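PDB 3BE4: adenylate kinase from Cryptosporidium parvum Iowa II, which probably catalyses the reversible transfer of a phosphoryl group from ATP to AMP. Local coordinates for residues A[6-11]-A[29-34]; A[186-191]-A[197-202]. All blocks are in the same frame, centred on the assembly; numbering follows the deposited sequence. Where two conformers were deposited one is given.

Interaction 1: residues A[6-11]-A[29-34]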
ATOM      1  N   HIS A   6      -3.788  -5.327 -15.086  1.00 17.15           N
ATOM      2  CA  HIS A   6      -4.295  -6.197 -14.030  1.00 19.57           C
ATOM      3  C   HIS A   6      -5.016  -5.319 -13.088  1.00 16.07           C
ATOM      4  O   HIS A   6      -4.726  -4.136 -12.964  1.00 18.63           O
ATOM      5  CB  HIS A   6      -3.070  -6.781 -13.226  1.00 20.76           C
ATOM      6  CG  HIS A   6      -2.241  -7.746 -14.000  1.00 24.32           C
ATOM      7  ND1 HIS A   6      -1.272  -7.351 -14.904  1.00 27.55           N
ATOM      8  CD2 HIS A   6      -2.225  -9.099 -14.011  1.00 29.81           C
ATOM      9  CE1 HIS A   6      -0.718  -8.425 -15.460  1.00 26.56           C
ATOM     10  NE2 HIS A   6      -1.265  -9.489 -14.919  1.00 31.08           N
ATOM     11  N   ASN A   7      -5.928  -5.902 -12.320  1.00 18.30           N
ATOM     12  CA  ASN A   7      -6.679  -5.232 -11.242  1.00 20.01           C
ATOM     13  C   ASN A   7      -6.278  -5.936  -9.999  1.00 19.91           C
ATOM     14  O   ASN A   7      -6.771  -7.020  -9.686  1.00 21.51           O
ATOM     15  CB  ASN A   7      -8.226  -5.284 -11.431  1.00 19.62           C
ATOM     16  CG  ASN A   7      -8.652  -4.428 -12.644  1.00 25.59           C
ATOM     17  OD1 ASN A   7      -7.909  -3.584 -13.076  1.00 21.85           O
ATOM     18  ND2 ASN A   7      -9.855  -4.672 -13.171  1.00 27.63           N
ATOM     19  N   LEU A   8      -5.402  -5.279  -9.247  1.00 16.98           N
ATOM     20  CA  LEU A   8      -4.590  -5.989  -8.194  0.50 17.28           C
ATOM     21  C   LEU A   8      -4.810  -5.320  -6.838  1.00 16.03           C
ATOM     22  O   LEU A   8      -4.943  -4.129  -6.719  1.00 17.29           O
ATOM     23  CB  LEU A   8      -3.084  -5.878  -8.324  0.50 17.29           C
ATOM     24  CG  LEU A   8      -2.578  -6.395  -9.620  0.50 14.51           C
ATOM     25  CD1 LEU A   8      -1.113  -6.102  -9.683  0.50 18.88           C
ATOM     26  CD2 LEU A   8      -2.817  -7.868  -9.766  0.50 19.17           C
ATOM     27  N   ILE A   9      -4.881  -6.155  -5.808  1.00 17.61           N
ATOM     28  CA  ILE A   9      -4.790  -5.638  -4.415  1.00 16.95           C
ATOM     29  C   ILE A   9      -3.539  -6.292  -3.801  1.00 16.59           C
ATOM     30  O   ILE A   9      -3.318  -7.471  -4.001  1.00 17.91           O
ATOM     31  CB  ILE A   9      -6.029  -6.131  -3.609  1.00 17.39           C
ATOM     32  CG1 ILE A   9      -7.344  -5.462  -4.119  1.00 19.31           C
ATOM     33  CG2 ILE A   9      -5.916  -5.731  -2.114  1.00 17.16           C
ATOM     34  CD1 ILE A   9      -8.598  -5.912  -3.370  1.00 20.06           C
ATOM     35  N   LEU A  10      -2.741  -5.492  -3.121  1.00 15.71           N
ATOM     36  CA  LEU A  10      -1.682  -6.036  -2.246  1.00 17.46           C
ATOM     37  C   LEU A  10      -2.167  -5.967  -0.761  1.00 17.19           C
ATOM     38  O   LEU A  10      -2.640  -4.908  -0.292  1.00 18.64           O
ATOM     39  CB  LEU A  10      -0.462  -5.185  -2.398  1.00 17.79           C
ATOM     40  CG  LEU A  10       0.059  -5.044  -3.851  1.00 16.15           C
ATOM     41  CD1 LEU A  10       1.379  -4.351  -3.782  1.00 19.38           C
ATOM     42  CD2 LEU A  10       0.151  -6.354  -4.534  1.00 16.58           C
ATOM     43  N   ILE A  11      -2.132  -7.072   0.016  1.00 18.12           N
ATOM     44  CA  ILE A  11      -2.501  -6.957   1.418  1.00 19.66           C
ATOM     45  C   ILE A  11      -1.220  -7.433   2.155  1.00 18.31           C
ATOM     46  O   ILE A  11      -0.515  -8.359   1.741  1.00 16.68           O
ATOM     47  CB  ILE A  11      -3.566  -8.063   1.745  1.00 21.44           C
ATOM     48  CG1 ILE A  11      -4.893  -7.702   1.091  1.00 26.14           C
ATOM     49  CG2 ILE A  11      -3.860  -8.084   3.289  1.00 23.80           C
ATOM     50  CD1 ILE A  11      -5.885  -8.896   1.257  1.00 25.89           C
ATOM     51  N   TYR A  29       3.981  -2.753 -15.519  1.00 22.37           N
ATOM     52  CA  TYR A  29       2.608  -3.151 -15.983  1.00 19.29           C
ATOM     53  C   TYR A  29       1.725  -1.948 -16.329  1.00 18.79           C
ATOM     54  O   TYR A  29       0.592  -2.189 -16.765  1.00 18.86           O
ATOM     55  CB  TYR A  29       1.928  -4.061 -14.990  1.00 17.78           C
ATOM     56  CG  TYR A  29       2.673  -5.264 -14.753  1.00 17.72           C
ATOM     57  CD1 TYR A  29       2.434  -6.407 -15.489  1.00 19.70           C
ATOM     58  CD2 TYR A  29       3.615  -5.294 -13.713  1.00 25.61           C
ATOM     59  CE1 TYR A  29       3.203  -7.584 -15.319  1.00 23.83           C
ATOM     60  CE2 TYR A  29       4.401  -6.445 -13.478  1.00 27.89           C
ATOM     61  CZ  TYR A  29       4.169  -7.592 -14.264  1.00 27.18           C
ATOM     62  OH  TYR A  29       4.904  -8.717 -13.970  1.00 28.23           O
ATOM     63  N   GLY A  30       2.139  -0.716 -16.026  1.00 20.02           N
ATOM     64  CA  GLY A  30       1.360   0.538 -16.423  1.00 18.70           C
ATOM     65  C   GLY A  30       0.058   0.658 -15.651  1.00 21.45           C
ATOM     66  O   GLY A  30      -0.968   1.152 -16.165  1.00 21.07           O
ATOM     67  N   LEU A  31       0.144   0.236 -14.383  1.00 19.22           N
ATOM     68  CA  LEU A  31      -1.066   0.296 -13.515  1.00 17.70           C
ATOM     69  C   LEU A  31      -1.085   1.555 -12.690  1.00 19.24           C
ATOM     70  O   LEU A  31      -0.022   2.083 -12.295  1.00 19.78           O
ATOM     71  CB  LEU A  31      -1.074  -0.900 -12.593  1.00 16.34           C
ATOM     72  CG  LEU A  31      -0.871  -2.300 -13.196  1.00 17.47           C
ATOM     73  CD1 LEU A  31      -1.107  -3.471 -12.140  1.00 18.21           C
ATOM     74  CD2 LEU A  31      -1.862  -2.513 -14.383  1.00 17.19           C
ATOM     75  N   ALA A  32      -2.301   1.983 -12.267  1.00 16.59           N
ATOM     76  CA  ALA A  32      -2.367   3.166 -11.374  1.00 17.38           C
ATOM     77  C   ALA A  32      -2.068   2.649  -9.943  1.00 17.76           C
ATOM     78  O   ALA A  32      -2.620   1.599  -9.640  1.00 19.48           O
ATOM     79  CB  ALA A  32      -3.798   3.647 -11.355  1.00 17.31           C
ATOM     80  N   HIS A  33      -1.185   3.296  -9.194  1.00 16.97           N
ATOM     81  CA  HIS A  33      -0.920   2.798  -7.873  1.00 18.82           C
ATOM     82  C   HIS A  33      -1.807   3.642  -6.913  1.00 19.63           C
ATOM     83  O   HIS A  33      -1.626   4.887  -6.825  1.00 18.35           O
ATOM     84  CB  HIS A  33       0.517   3.094  -7.610  1.00 18.93           C
ATOM     85  CG  HIS A  33       0.903   2.806  -6.205  1.00 18.66           C
ATOM     86  ND1 HIS A  33       1.928   3.484  -5.603  1.00 21.68           N
ATOM     87  CD2 HIS A  33       0.428   1.898  -5.298  1.00 19.48           C
ATOM     88  CE1 HIS A  33       2.069   3.054  -4.344  1.00 20.81           C
ATOM     89  NE2 HIS A  33       1.204   2.052  -4.160  1.00 17.29           N
ATOM     90  N   LEU A  34      -2.696   2.988  -6.157  1.00 17.85           N
ATOM     91  CA  LEU A  34      -3.470   3.690  -5.183  1.00 20.56           C
ATOM     92  C   LEU A  34      -3.133   3.275  -3.745  1.00 19.97           C
ATOM     93  O   LEU A  34      -3.549   2.190  -3.374  1.00 18.35           O
ATOM     94  CB  LEU A  34      -4.955   3.416  -5.421  1.00 21.24           C
ATOM     95  CG  LEU A  34      -5.744   4.125  -6.589  1.00 27.78           C
ATOM     96  CD1 LEU A  34      -5.396   3.596  -7.847  1.00 30.96           C
ATOM     97  CD2 LEU A  34      -7.274   3.877  -6.471  1.00 26.60           C
TER

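Interaction 2: residues A[186-191]-A[197-202]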
ATOM      1  N   PRO A 186      -8.221 -10.699   8.321  1.00 25.29           N
ATOM      2  CA  PRO A 186      -9.460 -11.380   7.832  1.00 25.97           C
ATOM      3  C   PRO A 186      -9.748 -11.280   6.351  1.00 27.10           C
ATOM      4  O   PRO A 186     -10.518 -12.090   5.788  1.00 26.30           O
ATOM      5  CB  PRO A 186     -10.579 -10.620   8.537  1.00 28.71           C
ATOM      6  CG  PRO A 186     -10.009 -10.299   9.857  1.00 30.59           C
ATOM      7  CD  PRO A 186      -8.589  -9.806   9.463  1.00 27.03           C
ATOM      8  N   LEU A 187      -9.166 -10.259   5.723  1.00 22.05           N
ATOM      9  CA  LEU A 187      -9.274 -10.120   4.290  1.00 21.53           C
ATOM     10  C   LEU A 187      -8.566 -11.213   3.523  1.00 21.57           C
ATOM     11  O   LEU A 187      -8.905 -11.432   2.359  1.00 21.85           O
ATOM     12  CB  LEU A 187      -8.749  -8.762   3.819  1.00 21.55           C
ATOM     13  CG  LEU A 187      -9.507  -7.559   4.293  1.00 21.92           C
ATOM     14  CD1 LEU A 187      -8.623  -6.377   3.835  1.00 25.56           C
ATOM     15  CD2 LEU A 187     -10.847  -7.465   3.575  1.00 29.23           C
ATOM     16  N   VAL A 188      -7.606 -11.899   4.132  1.00 21.15           N
ATOM     17  CA  VAL A 188      -6.948 -12.972   3.401  1.00 21.13           C
ATOM     18  C   VAL A 188      -7.985 -14.078   3.135  1.00 23.87           C
ATOM     19  O   VAL A 188      -8.123 -14.539   2.007  1.00 23.19           O
ATOM     20  CB  VAL A 188      -5.814 -13.566   4.183  1.00 23.37           C
ATOM     21  CG1 VAL A 188      -5.203 -14.720   3.422  1.00 25.56           C
ATOM     22  CG2 VAL A 188      -4.737 -12.524   4.342  1.00 23.11           C
ATOM     23  N   LYS A 189      -8.759 -14.453   4.149  1.00 24.28           N
ATOM     24  CA  LYS A 189      -9.821 -15.471   3.864  1.00 26.36           C
ATOM     25  C   LYS A 189     -10.893 -14.975   2.909  1.00 24.94           C
ATOM     26  O   LYS A 189     -11.332 -15.726   2.038  1.00 26.26           O
ATOM     27  CB  LYS A 189     -10.365 -15.963   5.237  1.00 26.43           C
ATOM     28  CG  LYS A 189      -9.274 -16.770   5.842  0.50 26.86           C
ATOM     29  CD  LYS A 189      -9.623 -17.433   7.169  0.50 27.98           C
ATOM     30  CE  LYS A 189      -8.381 -18.155   7.824  0.50 28.52           C
ATOM     31  NZ  LYS A 189      -7.683 -19.240   7.033  0.50 31.67           N
ATOM     32  N   PHE A 190     -11.270 -13.689   3.017  1.00 23.97           N
ATOM     33  CA  PHE A 190     -12.263 -13.027   2.194  1.00 23.27           C
ATOM     34  C   PHE A 190     -11.876 -13.257   0.750  1.00 23.77           C
ATOM     35  O   PHE A 190     -12.714 -13.630  -0.091  1.00 24.91           O
ATOM     36  CB  PHE A 190     -12.310 -11.525   2.493  1.00 23.92           C
ATOM     37  CG  PHE A 190     -13.352 -10.734   1.701  1.00 23.98           C
ATOM     38  CD1 PHE A 190     -14.613 -10.377   2.272  1.00 28.42           C
ATOM     39  CD2 PHE A 190     -13.064 -10.261   0.441  1.00 21.88           C
ATOM     40  CE1 PHE A 190     -15.544  -9.634   1.567  1.00 25.56           C
ATOM     41  CE2 PHE A 190     -13.988  -9.507  -0.288  1.00 21.42           C
ATOM     42  CZ  PHE A 190     -15.228  -9.155   0.256  1.00 26.21           C
ATOM     43  N   TYR A 191     -10.614 -13.016   0.420  1.00 22.04           N
ATOM     44  CA  TYR A 191     -10.171 -13.182  -0.977  1.00 23.14           C
ATOM     45  C   TYR A 191      -9.833 -14.576  -1.395  1.00 24.48           C
ATOM     46  O   TYR A 191      -9.878 -14.879  -2.609  1.00 25.49           O
ATOM     47  CB  TYR A 191      -9.027 -12.189  -1.311  1.00 20.76           C
ATOM     48  CG  TYR A 191      -9.597 -10.798  -1.349  1.00 20.24           C
ATOM     49  CD1 TYR A 191     -10.544 -10.396  -2.301  1.00 20.91           C
ATOM     50  CD2 TYR A 191      -9.175  -9.821  -0.393  1.00 19.72           C
ATOM     51  CE1 TYR A 191     -11.099  -9.066  -2.328  1.00 22.67           C
ATOM     52  CE2 TYR A 191      -9.699  -8.513  -0.421  1.00 18.60           C
ATOM     53  CZ  TYR A 191     -10.688  -8.144  -1.349  1.00 21.61           C
ATOM     54  OH  TYR A 191     -11.165  -6.878  -1.317  1.00 20.54           O
ATOM     55  N   LEU A 197      -6.628 -15.091  -4.409  1.00 24.17           N
ATOM     56  CA  LEU A 197      -5.483 -14.736  -3.514  1.00 23.02           C
ATOM     57  C   LEU A 197      -4.281 -15.650  -3.704  1.00 23.34           C
ATOM     58  O   LEU A 197      -4.424 -16.945  -3.685  1.00 23.75           O
ATOM     59  CB  LEU A 197      -5.927 -14.841  -2.130  1.00 23.26           C
ATOM     60  CG  LEU A 197      -4.808 -14.203  -1.198  1.00 26.81           C
ATOM     61  CD1 LEU A 197      -5.461 -13.285  -0.112  1.00 25.86           C
ATOM     62  CD2 LEU A 197      -3.968 -15.337  -0.601  1.00 24.20           C
ATOM     63  N   LYS A 198      -3.109 -15.057  -3.820  1.00 22.87           N
ATOM     64  CA  LYS A 198      -1.826 -15.762  -3.888  1.00 21.73           C
ATOM     65  C   LYS A 198      -0.909 -15.064  -2.803  1.00 20.87           C
ATOM     66  O   LYS A 198      -1.118 -13.964  -2.459  1.00 19.97           O
ATOM     67  CB  LYS A 198      -1.171 -15.756  -5.253  1.00 26.57           C
ATOM     68  CG  LYS A 198      -1.895 -16.966  -6.126  1.00 26.61           C
ATOM     69  CD  LYS A 198      -1.337 -17.272  -7.472  1.00 29.18           C
ATOM     70  CE  LYS A 198      -2.231 -18.398  -8.098  0.50 27.92           C
ATOM     71  N   ARG A 199       0.096 -15.778  -2.330  1.00 20.88           N
ATOM     72  CA  ARG A 199       0.999 -15.328  -1.254  1.00 20.64           C
ATOM     73  C   ARG A 199       2.376 -15.224  -1.797  1.00 20.62           C
ATOM     74  O   ARG A 199       2.829 -15.982  -2.747  1.00 22.48           O
ATOM     75  CB  ARG A 199       0.968 -16.342  -0.138  1.00 22.72           C
ATOM     76  CG  ARG A 199      -0.402 -16.599   0.421  1.00 22.44           C
ATOM     77  CD  ARG A 199      -0.437 -17.456   1.795  1.00 23.04           C
ATOM     78  NE  ARG A 199      -1.790 -17.700   2.218  1.00 26.24           N
ATOM     79  CZ  ARG A 199      -2.190 -17.623   3.470  1.00 32.27           C
ATOM     80  NH1 ARG A 199      -1.326 -17.338   4.427  1.00 34.34           N
ATOM     81  NH2 ARG A 199      -3.461 -17.882   3.777  1.00 30.06           N
ATOM     82  N   VAL A 200       3.128 -14.268  -1.240  1.00 19.48           N
ATOM     83  CA  VAL A 200       4.583 -14.148  -1.556  1.00 18.20           C
ATOM     84  C   VAL A 200       5.293 -14.046  -0.244  1.00 19.80           C
ATOM     85  O   VAL A 200       4.674 -13.678   0.790  1.00 18.65           O
ATOM     86  CB  VAL A 200       4.990 -12.922  -2.436  1.00 20.28           C
ATOM     87  CG1 VAL A 200       4.306 -13.062  -3.872  1.00 20.55           C
ATOM     88  CG2 VAL A 200       4.594 -11.588  -1.829  1.00 18.85           C
ATOM     89  N   ASN A 201       6.527 -14.484  -0.280  1.00 19.21           N
ATOM     90  CA  ASN A 201       7.381 -14.435   0.946  1.00 20.27           C
ATOM     91  C   ASN A 201       8.025 -13.088   1.018  1.00 18.97           C
ATOM     92  O   ASN A 201       8.972 -12.775   0.319  1.00 18.85           O
ATOM     93  CB  ASN A 201       8.465 -15.523   0.872  1.00 17.76           C
ATOM     94  CG  ASN A 201       9.308 -15.502   2.114  1.00 19.89           C
ATOM     95  OD1 ASN A 201       9.088 -14.687   3.068  1.00 20.87           O
ATOM     96  ND2 ASN A 201      10.226 -16.457   2.160  1.00 20.92           N
ATOM     97  N   ALA A 202       7.438 -12.201   1.767  1.00 16.75           N
ATOM     98  CA  ALA A 202       7.930 -10.804   1.816  1.00 17.82           C
ATOM     99  C   ALA A 202       9.213 -10.664   2.660  1.00 17.68           C
ATOM    100  O   ALA A 202       9.781  -9.583   2.739  1.00 17.32           O
ATOM    101  CB  ALA A 202       6.813  -9.831   2.268  1.00 16.45           C
TER

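Interaction 1: residues A[6-11]-A[29-34]
Leu-31 reaches with both methyls toward His-6 and Leu-8, linking the lead-ins to two strands of the parallel sheet of the P-loop nucleoside monophosphate kinase fold. The strands containing 6-11 and 29-34 are not direct neighbours. Strand 86-89 lies between them and is hydrogen-bonded through its backbone to His-6 and Leu-8, and the contact is made by side chains of 29-34 reaching past it to side chains of 6-11 and to the main chain of His-6. Helix 18-29 makes the beta-alpha-beta crossover between the two strands, and the turn at Gly-30, with positive phi, brings the chain from that helix back into the sheet.

Leu-31 has CG anti to its carbonyl carbon (chi1 -50°), which directs the fork of the side chain at the start of strand 7-12. CD2 rests on the main chain of His-6, 3.5 Å from its backbone N and 3.6 Å from its O, while CD1 mainly meets the CD1 methyl of Leu-8, at 3.6 Å. The two leucine side chains run at about a right angle, and CD1 of Leu-31 also lies 4.0 Å from CB of His-6. On the helix side, Ile-25 packs against Leu-31.

The His-6 imidazole swings toward Tyr-29, the last residue of the helix. Their ring planes are perpendicular at 90°, but the approach is oblique, with centroids 5.3 Å apart. NE2, next to CE1 in the imidazole, is hydrogen-bonded to Leu-217 OXT at the chain terminus, and ND1 makes a weak hydrogen bond to Lys-4 O. With acceptors at both nitrogens, the surroundings may favour the protonated imidazolium. Between the two nitrogens, the carbon CE1 of His-6 touches Tyr-29 CD1 at 3.7 Å.

Interaction 2: residues A[186-191]-A[197-202]
Val-188 is the first residue of helix 186-192 to meet the strand, and it does so with one methyl and with its carbonyl O. Its CG1, anti to the backbone N (chi1 177°), lies 3.8 Å from CD1 of Leu-197 and 3.6 Å from NH2 of Arg-199. The valine and arginine side chains run at about a right angle, and the methyl approaches the guanidinium obliquely. That group is held by two acids: NH1 forms a salt bridge with Glu-119 and NH2 another with Glu-192, just past the end of this segment. The carbonyl O of Val-188 lies 3.6 Å from Leu-197 CD1.

After the helix ends at Glu-192, the chain turns back into strand 197-201, an outermost strand of the five-stranded parallel sheet of this P-loop kinase fold, beside strand 114-119. The helix and strand directions differ by 132°, and their axes approach to 8.8 Å.

Lys-189 extends its ammonium group, NZ, to 5.5 Å from NH2 of Arg-199, like charges whose repulsion the two glutamates around the arginine probably temper. Further on, Phe-190 places CD2 over the centre of one face of the Tyr-191 ring. Tyr-191 itself meets the strand with the base of its side chain, CB lying 3.9 Å from Leu-197 CD1, while its ring turns away toward Ile-9 and Ile-11.

Interactions 1 and 2 both reach the five-stranded parallel sheet, with centres about 15 Å apart. Interaction 1 is the more deeply buried, joining the starts of two non-adjacent strands by leucine methyls, and the end of helix 18-29 to His-6 by an oblique aromatic pair; interaction 2 sets a helix against an outermost strand and grades from aliphatic packing to an exposed arginine. Charge enters interaction 2 mainly through Arg-199 of the strand, whose acidic partners lie outside both segments, and interaction 1 through the chain's terminal carboxylate at His-6. The two meet across strand 7-12: Ile-9 CD1 packs 3.4 Å from Tyr-191 OH, and Ile-11 CD1 lies against both Leu-187 and the Tyr-191 ring.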